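Local coordinates for protein 336aa long hypothetical dTDP-glucose 4,6-dehydratase (Pyrococcus horikoshii, PDB 2HUN) that binds NAD and probably acts as a dTDP-glucose 4,6-dehydratase, removing water from a nucleotide-activated sugar, at residues G10-I15 and S42-L47; V32-K37 and Y56-G61; G183-P188 and E315-P320. All coordinates share one frame; numbering follows the deposited sequence.

Contact 1. Residues G10-I15 and S42-L47; sequences GGMGFI and SNPANL. With NAD (nicotinamide-adenine-dinucleotide), chain C.
Met12 O takes the backbone N-H of Asn43 at 3.0 Å (N-H...O 152°), and Asn46 ND2 lies 3.2 Å from the same Met12 oxygen. With CG anti to the carbonyl carbon (chi1 -68°), Asn46 points toward the turn, and ND2 gives a weak bond to Gly13 O; its OD1 is taken by Trp317 NE1. Ser42 adds a CA-H...O contact to Met12 O, while its hydroxyl bonds Gly39 O. Asn43 OD1 accepts from Ala45 N in an Asx turn, the donor standing well above the carbonyl plane. Residues 10-13 are the glycine-rich turn between strand 5-9 and helix 14-26 of a Rossmann fold, Gly13 being the N-cap, and NAD lies against it. At the start of that helix, Phe14 N donates almost straight to NAD O2A (3.1 Å, 176°) and Ile15 N to NAD O2N (3.0 Å), one N-H from this helix start to each phosphate. A side chain on Gly10 or Gly13 would collide with the adenosine ribose or its phosphate ester oxygen. Away from the cofactor the side chains meet through apolar atoms: Met12 SD on Leu47 CD1 at 4.0 Å, and Met12 CG on Pro44 CD at 4.4 Å.

Contact 2. Residues V32-K37 and Y56-G61; sequences VINIDK and YTFVKG. With NAD (nicotinamide-adenine-dinucleotide), chain C.
CG lies anti to the backbone N in Tyr56 (chi1 175°) and Phe58 (169°), and both ring ends come nearer to strand 31-36; Tyr56 CE1 is 3.7 Å from Asn34 CB, and Phe58 CD1 and CE1 approach the carbonyl oxygens of Asn34 and Asp36 obliquely. Val32 CG1 touches Tyr56 CD1 on this face. On the other, Ile33 and Val59 lie side by side, CG2 to CG2 at 3.8 Å. Strand 56-60, at the edge of the Rossmann sheet within this chain, runs parallel to strand 31-36, which pairs with 5-9 on its other side. The bonds alternate: Thr57 N to Val32 O, Asn34 N to Thr57 O, Val59 N to Asn34 O (2.7 Å) and Asp36 N to Val59 O. Gly61 N reaches Asp36 O from above the carbonyl plane. A water donates to Val32 O and also bonds Thr57 OG1. At the end of its strand Asp36 grips the adenosine ribose of NAD with both oxygens, OD1 accepting from O2B (2.6 Å) and OD2 from O3B, a bond modelled doubtfully short; Met12 N also donates to OD2. The extended Lys37 chain runs along the adenine, CB 3.4 Å from Gly61 O, and its NZ forms a salt bridge with Glu85.

Contact 3. Residues G183-P188 and E315-P320; sequences GPYQFP and EWWWKP
An aromatic cluster of Tyr185, Phe187 and Trp317 joins the loop after strand 172-182 to the short helix 315-318 near the C terminus. Trp317 is its middle: CG is anti to the backbone N (chi1 -174°), and the side chain points toward the turn. Tyr185 presents its edge to the face of the five-membered ring in a T-shaped pair, the planes at 90° and the centroids 5.2 Å apart; the touching atom is Tyr185 CD1, 3.6 Å from Trp317 NE1. Tyr185 CA lies over the six-membered ring of Trp317 in a CH-pi contact, 3.8 Å from the centroid. Tyr185 is the third residue of a type II turn from Gly183 to Gln186. At the far end of the indole, CZ3 comes 3.3 Å from Gln186 O, which lies near the ring plane and is also hydrogen-bonded to Tyr311 OH, and Phe187 CD1 packs 3.9 Å from Trp317 CH2. Pro188 adds a looser approach, CG to Trp318 O. An alanine in place of Trp317 would probably open a gap between the turn and the helix, with the Tyr185 edge losing its aromatic face and Asn46 OD1 the indole N-H it accepts. The indole thus works in two ways: one face and the rim meet the loop through CH-pi, edge-to-face and van der Waals contacts, while its single N-H is spent on the 42-47 segment.

From the N terminus, strand 5-9 leads into the glycine-rich turn and helix start at 10-15, and contact 1 closes the chain back on it from 42-47, after helix 14-26 and strand 31-36. Contact 2 opens inside that loop, at 32-37, and closes beyond it at 56-61, so the two cross. Turn, strand end and following loop gather around the adenosine half of NAD, and the two contacts join directly at Met12 and Asp36. Contact 3 follows in series, closing a far longer loop from 183-188 to 315-320. It meets contact 1 where Trp317 reaches Asn46, tying helix 315-318 to the loop after strand 31-36, but stays about 10 Å from contact 2 between nearest atoms.

Contact 1. Residues G10-I15 and S42-L47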
loop_
_atom_site.group_PDB
_atom_site.type_symbol
_atom_site.label_atom_id
_atom_site.label_comp_id
_atom_site.label_asym_id
_atom_site.label_seq_id
_atom_site.Cartn_x
_atom_site.Cartn_y
_atom_site.Cartn_z
ATOM N N GLY A 10 -7.521 -12.747 14.204
ATOM C CA GLY A 10 -7.983 -11.662 15.050
ATOM C C GLY A 10 -9.386 -11.923 15.563
ATOM O O GLY A 10 -10.139 -10.993 15.849
ATOM N N GLY A 11 -9.732 -13.199 15.693
ATOM C CA GLY A 11 -11.056 -13.571 16.153
ATOM C C GLY A 11 -11.404 -13.230 17.590
ATOM O O GLY A 11 -12.583 -13.201 17.942
ATOM N N MET A 12 -10.400 -12.973 18.425
ATOM C CA MET A 12 -10.658 -12.641 19.824
ATOM C C MET A 12 -10.927 -11.148 20.004
ATOM O O MET A 12 -11.051 -10.662 21.133
ATOM C CB MET A 12 -9.474 -13.057 20.703
ATOM C CG MET A 12 -9.898 -13.523 22.089
ATOM S SD MET A 12 -10.870 -15.053 22.003
ATOM C CE MET A 12 -9.518 -16.275 22.148
ATOM N N GLY A 13 -11.013 -10.429 18.887
ATOM C CA GLY A 13 -11.270 -9.001 18.938
ATOM C C GLY A 13 -12.740 -8.650 18.782
ATOM O O GLY A 13 -13.601 -9.531 18.719
ATOM N N PHE A 14 -13.024 -7.356 18.699
ATOM C CA PHE A 14 -14.393 -6.852 18.573
ATOM C C PHE A 14 -15.187 -7.444 17.410
ATOM O O PHE A 14 -16.156 -8.181 17.612
ATOM C CB PHE A 14 -14.341 -5.319 18.473
ATOM C CG PHE A 14 -15.648 -4.664 18.081
ATOM C CD1 PHE A 14 -16.865 -5.153 18.530
ATOM C CD2 PHE A 14 -15.644 -3.511 17.303
ATOM C CE1 PHE A 14 -18.067 -4.502 18.212
ATOM C CE2 PHE A 14 -16.840 -2.853 16.981
ATOM C CZ PHE A 14 -18.051 -3.354 17.439
ATOM N N ILE A 15 -14.779 -7.127 16.189
ATOM C CA ILE A 15 -15.486 -7.615 15.009
ATOM C C ILE A 15 -15.279 -9.109 14.788
ATOM O O ILE A 15 -16.204 -9.814 14.384
ATOM C CB ILE A 15 -15.046 -6.837 13.746
ATOM C CG1 ILE A 15 -15.303 -5.341 13.959
ATOM C CG2 ILE A 15 -15.813 -7.336 12.522
ATOM C CD1 ILE A 15 -14.773 -4.449 12.847
ATOM N N SER A 42 -7.734 -7.616 22.223
ATOM C CA SER A 42 -8.243 -8.966 22.422
ATOM C C SER A 42 -8.924 -9.134 23.775
ATOM O O SER A 42 -8.574 -8.478 24.752
ATOM C CB SER A 42 -7.108 -9.992 22.299
ATOM O OG SER A 42 -6.167 -9.852 23.350
ATOM N N ASN A 43 -9.904 -10.025 23.823
ATOM C CA ASN A 43 -10.625 -10.293 25.056
ATOM C C ASN A 43 -11.225 -11.695 25.001
ATOM O O ASN A 43 -12.275 -11.907 24.392
ATOM C CB ASN A 43 -11.733 -9.255 25.265
ATOM C CG ASN A 43 -12.309 -9.296 26.670
ATOM O OD1 ASN A 43 -11.992 -10.185 27.464
ATOM N ND2 ASN A 43 -13.159 -8.327 26.983
ATOM N N PRO A 44 -10.553 -12.675 25.632
ATOM C CA PRO A 44 -10.999 -14.072 25.674
ATOM C C PRO A 44 -12.452 -14.206 26.124
ATOM O O PRO A 44 -13.142 -15.159 25.759
ATOM C CB PRO A 44 -10.038 -14.710 26.673
ATOM C CG PRO A 44 -8.781 -13.928 26.464
ATOM C CD PRO A 44 -9.291 -12.508 26.375
ATOM N N ALA A 45 -12.908 -13.245 26.921
ATOM C CA ALA A 45 -14.275 -13.261 27.427
ATOM C C ALA A 45 -15.288 -13.150 26.291
ATOM O O ALA A 45 -16.428 -13.595 26.418
ATOM C CB ALA A 45 -14.476 -12.123 28.432
ATOM N N ASN A 46 -14.862 -12.557 25.179
ATOM C CA ASN A 46 -15.726 -12.391 24.016
ATOM C C ASN A 46 -16.284 -13.721 23.526
ATOM O O ASN A 46 -17.428 -13.790 23.084
ATOM C CB ASN A 46 -14.954 -11.753 22.858
ATOM C CG ASN A 46 -14.568 -10.322 23.124
ATOM O OD1 ASN A 46 -14.843 -9.779 24.189
ATOM N ND2 ASN A 46 -13.918 -9.697 22.145
ATOM N N LEU A 47 -15.478 -14.776 23.608
ATOM C CA LEU A 47 -15.896 -16.085 23.116
ATOM C C LEU A 47 -15.847 -17.225 24.135
ATOM O O LEU A 47 -15.832 -18.395 23.744
ATOM C CB LEU A 47 -15.026 -16.477 21.913
ATOM C CG LEU A 47 -15.066 -15.564 20.683
ATOM C CD1 LEU A 47 -14.003 -15.983 19.684
ATOM C CD2 LEU A 47 -16.447 -15.627 20.058
HETATM P PA NAD C . -9.537 -5.168 17.751
HETATM O O1A NAD C . -8.408 -4.305 18.135
HETATM O O2A NAD C . -10.729 -5.257 18.641
HETATM O O5B NAD C . -8.960 -6.655 17.585
HETATM C C5B NAD C . -7.849 -6.984 16.737
HETATM C C4B NAD C . -7.596 -8.471 17.018
HETATM O O4B NAD C . -6.527 -8.963 16.187
HETATM C C3B NAD C . -7.161 -8.699 18.494
HETATM O O3B NAD C . -7.876 -9.809 19.060
HETATM C C2B NAD C . -5.637 -8.889 18.381
HETATM O O2B NAD C . -5.013 -9.653 19.413
HETATM C C1B NAD C . -5.499 -9.525 16.997
HETATM N N9A NAD C . -4.193 -9.279 16.346
HETATM C C8A NAD C . -3.580 -8.103 16.117
HETATM N N7A NAD C . -2.417 -8.324 15.505
HETATM C C5A NAD C . -2.272 -9.635 15.336
HETATM C C6A NAD C . -1.270 -10.468 14.766
HETATM N N6A NAD C . -0.148 -10.000 14.236
HETATM N N1A NAD C . -1.505 -11.864 14.785
HETATM C C2A NAD C . -2.681 -12.381 15.349
HETATM N N3A NAD C . -3.622 -11.595 15.886
HETATM C C4A NAD C . -3.414 -10.253 15.874
HETATM O O3 NAD C . -10.080 -4.506 16.412
HETATM P PN NAD C . -11.279 -4.763 15.410
HETATM O O1N NAD C . -12.013 -3.466 15.470
HETATM O O2N NAD C . -12.077 -5.948 15.785
HETATM O O5D NAD C . -10.590 -4.817 13.948
HETATM C C5D NAD C . -10.713 -5.918 13.043
HETATM C C4D NAD C . -10.315 -5.444 11.622
HETATM O O4D NAD C . -11.311 -4.561 11.080
HETATM C C3D NAD C . -8.968 -4.709 11.600
HETATM O O3D NAD C . -8.211 -5.176 10.453
HETATM C C2D NAD C . -9.375 -3.216 11.462
HETATM O O2D NAD C . -8.353 -2.491 10.771
HETATM C C1D NAD C . -10.682 -3.324 10.693
HETATM N N1N NAD C . -11.633 -2.215 10.914
HETATM C C2N NAD C . -12.282 -1.998 12.176
HETATM C C3N NAD C . -13.184 -0.927 12.300
HETATM C C7N NAD C . -13.927 -0.639 13.625
HETATM O O7N NAD C . -14.836 0.200 13.627
HETATM N N7N NAD C . -13.591 -1.306 14.722
HETATM C C4N NAD C . -13.441 -0.078 11.193
HETATM C C5N NAD C . -12.792 -0.307 9.961
HETATM C C6N NAD C . -11.889 -1.371 9.808
#

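Contact 2. Residues V32-K37 and Y56-G61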
loop_
_atom_site.group_PDB
_atom_site.type_symbol
_atom_site.label_atom_id
_atom_site.label_comp_id
_atom_site.label_asym_id
_atom_site.label_seq_id
_atom_site.Cartn_x
_atom_site.Cartn_y
_atom_site.Cartn_z
ATOM N N VAL A 32 -14.718 -23.322 12.773
ATOM C CA VAL A 32 -13.859 -22.163 12.884
ATOM C C VAL A 32 -12.598 -22.387 13.708
ATOM O O VAL A 32 -12.630 -22.982 14.783
ATOM C CB VAL A 32 -14.620 -20.981 13.508
ATOM C CG1 VAL A 32 -13.643 -19.873 13.878
ATOM C CG2 VAL A 32 -15.677 -20.466 12.535
ATOM N N ILE A 33 -11.481 -21.915 13.175
ATOM C CA ILE A 33 -10.216 -21.970 13.872
ATOM C C ILE A 33 -9.876 -20.500 14.013
ATOM O O ILE A 33 -9.731 -19.800 13.012
ATOM C CB ILE A 33 -9.105 -22.634 13.058
ATOM C CG1 ILE A 33 -9.402 -24.120 12.866
ATOM C CG2 ILE A 33 -7.776 -22.431 13.769
ATOM C CD1 ILE A 33 -8.407 -24.819 11.959
ATOM N N ASN A 34 -9.770 -20.036 15.249
ATOM C CA ASN A 34 -9.460 -18.646 15.529
ATOM C C ASN A 34 -8.010 -18.482 15.951
ATOM O O ASN A 34 -7.589 -19.019 16.973
ATOM C CB ASN A 34 -10.415 -18.124 16.624
ATOM C CG ASN A 34 -9.976 -16.797 17.214
ATOM O OD1 ASN A 34 -9.217 -16.052 16.604
ATOM N ND2 ASN A 34 -10.477 -16.486 18.409
ATOM N N ILE A 35 -7.237 -17.756 15.150
ATOM C CA ILE A 35 -5.846 -17.516 15.489
ATOM C C ILE A 35 -5.770 -16.063 15.926
ATOM O O ILE A 35 -6.134 -15.153 15.185
ATOM C CB ILE A 35 -4.895 -17.793 14.291
ATOM C CG1 ILE A 35 -3.455 -17.482 14.698
ATOM C CG2 ILE A 35 -5.314 -16.980 13.072
ATOM C CD1 ILE A 35 -2.419 -17.861 13.657
ATOM N N ASP A 36 -5.339 -15.862 17.163
ATOM C CA ASP A 36 -5.237 -14.537 17.730
ATOM C C ASP A 36 -4.053 -14.582 18.656
ATOM O O ASP A 36 -3.824 -15.543 19.377
ATOM C CB ASP A 36 -6.505 -14.181 18.508
ATOM C CG ASP A 36 -6.671 -12.679 18.710
ATOM O OD1 ASP A 36 -5.870 -12.071 19.443
ATOM O OD2 ASP A 36 -7.617 -12.106 18.125
ATOM N N LYS A 37 -3.317 -13.497 18.623
ATOM C CA LYS A 37 -2.114 -13.336 19.374
ATOM C C LYS A 37 -2.375 -12.873 20.823
ATOM O O LYS A 37 -1.486 -12.906 21.683
ATOM C CB LYS A 37 -1.280 -12.351 18.561
ATOM C CG LYS A 37 -1.717 -10.879 18.591
ATOM C CD LYS A 37 -0.654 -9.958 17.928
ATOM C CE LYS A 37 -0.829 -8.490 18.340
ATOM N NZ LYS A 37 0.132 -7.551 17.681
ATOM N N TYR A 56 -15.451 -25.189 17.123
ATOM C CA TYR A 56 -14.539 -24.071 17.350
ATOM C C TYR A 56 -13.187 -24.511 17.919
ATOM O O TYR A 56 -13.117 -25.377 18.780
ATOM C CB TYR A 56 -15.199 -23.057 18.299
ATOM C CG TYR A 56 -14.307 -21.901 18.704
ATOM C CD1 TYR A 56 -14.210 -20.753 17.919
ATOM C CD2 TYR A 56 -13.545 -21.965 19.869
ATOM C CE1 TYR A 56 -13.376 -19.696 18.290
ATOM C CE2 TYR A 56 -12.708 -20.921 20.246
ATOM C CZ TYR A 56 -12.629 -19.790 19.455
ATOM O OH TYR A 56 -11.803 -18.759 19.839
ATOM N N THR A 57 -12.113 -23.911 17.419
ATOM C CA THR A 57 -10.765 -24.223 17.889
ATOM C C THR A 57 -9.991 -22.919 17.975
ATOM O O THR A 57 -9.972 -22.146 17.015
ATOM C CB THR A 57 -10.000 -25.135 16.910
ATOM O OG1 THR A 57 -10.811 -26.258 16.560
ATOM C CG2 THR A 57 -8.715 -25.634 17.549
ATOM N N PHE A 58 -9.362 -22.668 19.117
ATOM C CA PHE A 58 -8.575 -21.455 19.286
ATOM C C PHE A 58 -7.085 -21.746 19.223
ATOM O O PHE A 58 -6.582 -22.658 19.885
ATOM C CB PHE A 58 -8.883 -20.765 20.613
ATOM C CG PHE A 58 -7.915 -19.663 20.952
ATOM C CD1 PHE A 58 -7.687 -18.619 20.061
ATOM C CD2 PHE A 58 -7.208 -19.684 22.149
ATOM C CE1 PHE A 58 -6.769 -17.615 20.354
ATOM C CE2 PHE A 58 -6.286 -18.683 22.454
ATOM C CZ PHE A 58 -6.065 -17.648 21.555
ATOM N N VAL A 59 -6.386 -20.958 18.416
ATOM C CA VAL A 59 -4.951 -21.099 18.267
ATOM C C VAL A 59 -4.282 -19.773 18.587
ATOM O O VAL A 59 -4.459 -18.779 17.872
ATOM C CB VAL A 59 -4.557 -21.522 16.831
ATOM C CG1 VAL A 59 -3.037 -21.584 16.708
ATOM C CG2 VAL A 59 -5.169 -22.883 16.500
ATOM N N LYS A 60 -3.519 -19.762 19.675
ATOM C CA LYS A 60 -2.804 -18.569 20.090
ATOM C C LYS A 60 -1.536 -18.453 19.261
ATOM O O LYS A 60 -0.696 -19.356 19.263
ATOM C CB LYS A 60 -2.459 -18.657 21.575
ATOM C CG LYS A 60 -1.560 -17.546 22.083
ATOM C CD LYS A 60 -2.020 -17.080 23.451
ATOM C CE LYS A 60 -0.980 -16.216 24.132
ATOM N NZ LYS A 60 0.081 -17.055 24.743
ATOM N N GLY A 61 -1.407 -17.338 18.546
ATOM C CA GLY A 61 -0.241 -17.131 17.709
ATOM C C GLY A 61 -0.345 -15.883 16.855
ATOM O O GLY A 61 -1.408 -15.263 16.763
HETATM P PA NAD C . -9.537 -5.168 17.751
HETATM O O1A NAD C . -8.408 -4.305 18.135
HETATM O O2A NAD C . -10.729 -5.257 18.641
HETATM O O5B NAD C . -8.960 -6.655 17.585
HETATM C C5B NAD C . -7.849 -6.984 16.737
HETATM C C4B NAD C . -7.596 -8.471 17.018
HETATM O O4B NAD C . -6.527 -8.963 16.187
HETATM C C3B NAD C . -7.161 -8.699 18.494
HETATM O O3B NAD C . -7.876 -9.809 19.060
HETATM C C2B NAD C . -5.637 -8.889 18.381
HETATM O O2B NAD C . -5.013 -9.653 19.413
HETATM C C1B NAD C . -5.499 -9.525 16.997
HETATM N N9A NAD C . -4.193 -9.279 16.346
HETATM C C8A NAD C . -3.580 -8.103 16.117
HETATM N N7A NAD C . -2.417 -8.324 15.505
HETATM C C5A NAD C . -2.272 -9.635 15.336
HETATM C C6A NAD C . -1.270 -10.468 14.766
HETATM N N6A NAD C . -0.148 -10.000 14.236
HETATM N N1A NAD C . -1.505 -11.864 14.785
HETATM C C2A NAD C . -2.681 -12.381 15.349
HETATM N N3A NAD C . -3.622 -11.595 15.886
HETATM C C4A NAD C . -3.414 -10.253 15.874
HETATM O O3 NAD C . -10.080 -4.506 16.412
HETATM P PN NAD C . -11.279 -4.763 15.410
HETATM O O1N NAD C . -12.013 -3.466 15.470
HETATM O O2N NAD C . -12.077 -5.948 15.785
HETATM O O5D NAD C . -10.590 -4.817 13.948
HETATM C C5D NAD C . -10.713 -5.918 13.043
HETATM C C4D NAD C . -10.315 -5.444 11.622
HETATM O O4D NAD C . -11.311 -4.561 11.080
HETATM C C3D NAD C . -8.968 -4.709 11.600
HETATM O O3D NAD C . -8.211 -5.176 10.453
HETATM C C2D NAD C . -9.375 -3.216 11.462
HETATM O O2D NAD C . -8.353 -2.491 10.771
HETATM C C1D NAD C . -10.682 -3.324 10.693
HETATM N N1N NAD C . -11.633 -2.215 10.914
HETATM C C2N NAD C . -12.282 -1.998 12.176
HETATM C C3N NAD C . -13.184 -0.927 12.300
HETATM C C7N NAD C . -13.927 -0.639 13.625
HETATM O O7N NAD C . -14.836 0.200 13.627
HETATM N N7N NAD C . -13.591 -1.306 14.722
HETATM C C4N NAD C . -13.441 -0.078 11.193
HETATM C C5N NAD C . -12.792 -0.307 9.961
HETATM C C6N NAD C . -11.889 -1.371 9.808
HETATM O O HOH W 1 -12.343 -25.860 14.671
#

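Contact 3. Residues G183-P188 and E315-P320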
loop_
_atom_site.group_PDB
_atom_site.type_symbol
_atom_site.label_atom_id
_atom_site.label_comp_id
_atom_site.label_asym_id
_atom_site.label_seq_id
_atom_site.Cartn_x
_atom_site.Cartn_y
_atom_site.Cartn_z
ATOM N N GLY A 183 -21.487 -1.952 18.460
ATOM C CA GLY A 183 -22.333 -3.066 18.835
ATOM C C GLY A 183 -21.704 -3.854 19.969
ATOM O O GLY A 183 -20.761 -3.374 20.608
ATOM N N PRO A 184 -22.189 -5.078 20.231
ATOM C CA PRO A 184 -21.664 -5.930 21.306
ATOM C C PRO A 184 -20.157 -6.153 21.254
ATOM O O PRO A 184 -19.560 -6.224 20.177
ATOM C CB PRO A 184 -22.436 -7.235 21.119
ATOM C CG PRO A 184 -23.750 -6.768 20.527
ATOM C CD PRO A 184 -23.295 -5.747 19.520
ATOM N N TYR A 185 -19.547 -6.252 22.429
ATOM C CA TYR A 185 -18.117 -6.515 22.542
ATOM C C TYR A 185 -17.135 -5.415 22.140
ATOM O O TYR A 185 -15.946 -5.686 21.968
ATOM C CB TYR A 185 -17.780 -7.798 21.782
ATOM C CG TYR A 185 -18.556 -9.003 22.268
ATOM C CD1 TYR A 185 -18.233 -9.627 23.477
ATOM C CD2 TYR A 185 -19.627 -9.512 21.528
ATOM C CE1 TYR A 185 -18.958 -10.731 23.939
ATOM C CE2 TYR A 185 -20.359 -10.612 21.979
ATOM C CZ TYR A 185 -20.018 -11.217 23.183
ATOM O OH TYR A 185 -20.728 -12.317 23.614
ATOM N N GLN A 186 -17.609 -4.183 21.977
ATOM C CA GLN A 186 -16.699 -3.085 21.650
ATOM C C GLN A 186 -16.156 -2.548 22.978
ATOM O O GLN A 186 -16.924 -2.363 23.923
ATOM C CB GLN A 186 -17.435 -1.969 20.908
ATOM C CG GLN A 186 -16.540 -0.795 20.519
ATOM C CD GLN A 186 -17.222 0.171 19.553
ATOM O OE1 GLN A 186 -18.339 0.621 19.798
ATOM N NE2 GLN A 186 -16.541 0.492 18.454
ATOM N N PHE A 187 -14.850 -2.295 23.060
ATOM C CA PHE A 187 -14.268 -1.788 24.306
ATOM C C PHE A 187 -14.919 -0.475 24.760
ATOM O O PHE A 187 -15.206 0.400 23.946
ATOM C CB PHE A 187 -12.753 -1.641 24.161
ATOM C CG PHE A 187 -11.998 -2.891 24.527
ATOM C CD1 PHE A 187 -12.444 -4.138 24.102
ATOM C CD2 PHE A 187 -10.845 -2.823 25.302
ATOM C CE1 PHE A 187 -11.750 -5.304 24.443
ATOM C CE2 PHE A 187 -10.142 -3.980 25.650
ATOM C CZ PHE A 187 -10.595 -5.223 25.219
ATOM N N PRO A 188 -15.153 -0.335 26.078
ATOM C CA PRO A 188 -15.775 0.790 26.791
ATOM C C PRO A 188 -15.370 2.231 26.497
ATOM O O PRO A 188 -16.194 3.135 26.659
ATOM C CB PRO A 188 -15.564 0.421 28.258
ATOM C CG PRO A 188 -14.295 -0.347 28.227
ATOM C CD PRO A 188 -14.523 -1.253 27.046
ATOM N N GLU A 315 -22.960 -6.154 31.998
ATOM C CA GLU A 315 -22.052 -5.372 32.817
ATOM C C GLU A 315 -20.850 -6.234 33.190
ATOM O O GLU A 315 -19.761 -5.723 33.419
ATOM C CB GLU A 315 -22.775 -4.872 34.078
ATOM C CG GLU A 315 -21.890 -4.064 35.018
ATOM C CD GLU A 315 -22.684 -3.265 36.044
ATOM O OE1 GLU A 315 -23.917 -3.130 35.891
ATOM O OE2 GLU A 315 -22.063 -2.764 37.000
ATOM N N TRP A 316 -21.051 -7.545 33.228
ATOM C CA TRP A 316 -19.971 -8.468 33.571
ATOM C C TRP A 316 -18.805 -8.344 32.589
ATOM O O TRP A 316 -17.639 -8.492 32.972
ATOM C CB TRP A 316 -20.472 -9.914 33.557
ATOM C CG TRP A 316 -20.755 -10.448 32.184
ATOM C CD1 TRP A 316 -21.922 -10.340 31.477
ATOM C CD2 TRP A 316 -19.841 -11.159 31.343
ATOM N NE1 TRP A 316 -21.789 -10.944 30.246
ATOM C CE2 TRP A 316 -20.519 -11.454 30.139
ATOM C CE3 TRP A 316 -18.508 -11.574 31.491
ATOM C CZ2 TRP A 316 -19.911 -12.148 29.087
ATOM C CZ3 TRP A 316 -17.903 -12.262 30.444
ATOM C CH2 TRP A 316 -18.605 -12.542 29.259
ATOM N N TRP A 317 -19.131 -8.058 31.329
ATOM C CA TRP A 317 -18.121 -7.944 30.278
ATOM C C TRP A 317 -17.325 -6.630 30.264
ATOM O O TRP A 317 -16.095 -6.661 30.293
ATOM C CB TRP A 317 -18.773 -8.161 28.898
ATOM C CG TRP A 317 -17.777 -8.203 27.765
ATOM C CD1 TRP A 317 -17.073 -9.291 27.323
ATOM C CD2 TRP A 317 -17.324 -7.090 26.989
ATOM N NE1 TRP A 317 -16.206 -8.921 26.318
ATOM C CE2 TRP A 317 -16.339 -7.575 26.093
ATOM C CE3 TRP A 317 -17.649 -5.727 26.963
ATOM C CZ2 TRP A 317 -15.677 -6.742 25.182
ATOM C CZ3 TRP A 317 -16.991 -4.898 26.059
ATOM C CH2 TRP A 317 -16.015 -5.412 25.178
ATOM N N TRP A 318 -18.013 -5.488 30.238
ATOM C CA TRP A 318 -17.328 -4.193 30.174
ATOM C C TRP A 318 -16.759 -3.648 31.479
ATOM O O TRP A 318 -15.788 -2.890 31.482
ATOM C CB TRP A 318 -18.250 -3.123 29.572
ATOM C CG TRP A 318 -19.589 -2.935 30.254
ATOM C CD1 TRP A 318 -20.785 -3.473 29.871
ATOM C CD2 TRP A 318 -19.884 -2.054 31.357
ATOM N NE1 TRP A 318 -21.809 -2.981 30.642
ATOM C CE2 TRP A 318 -21.288 -2.116 31.560
ATOM C CE3 TRP A 318 -19.109 -1.232 32.175
ATOM C CZ2 TRP A 318 -21.919 -1.372 32.567
ATOM C CZ3 TRP A 318 -19.741 -0.494 33.168
ATOM C CH2 TRP A 318 -21.132 -0.568 33.354
ATOM N N LYS A 319 -17.391 -4.022 32.580
ATOM C CA LYS A 319 -16.995 -3.585 33.902
ATOM C C LYS A 319 -15.494 -3.768 34.190
ATOM O O LYS A 319 -14.825 -2.839 34.623
ATOM C CB LYS A 319 -17.844 -4.341 34.922
ATOM C CG LYS A 319 -17.670 -3.864 36.331
ATOM C CD LYS A 319 -17.798 -2.361 36.387
ATOM C CE LYS A 319 -17.721 -1.914 37.825
ATOM N NZ LYS A 319 -17.089 -0.561 37.921
ATOM N N PRO A 320 -14.946 -4.968 33.958
ATOM C CA PRO A 320 -13.516 -5.206 34.204
ATOM C C PRO A 320 -12.637 -4.336 33.307
ATOM O O PRO A 320 -11.476 -4.073 33.619
ATOM C CB PRO A 320 -13.344 -6.687 33.865
ATOM C CG PRO A 320 -14.702 -7.256 34.092
ATOM C CD PRO A 320 -15.621 -6.210 33.551
#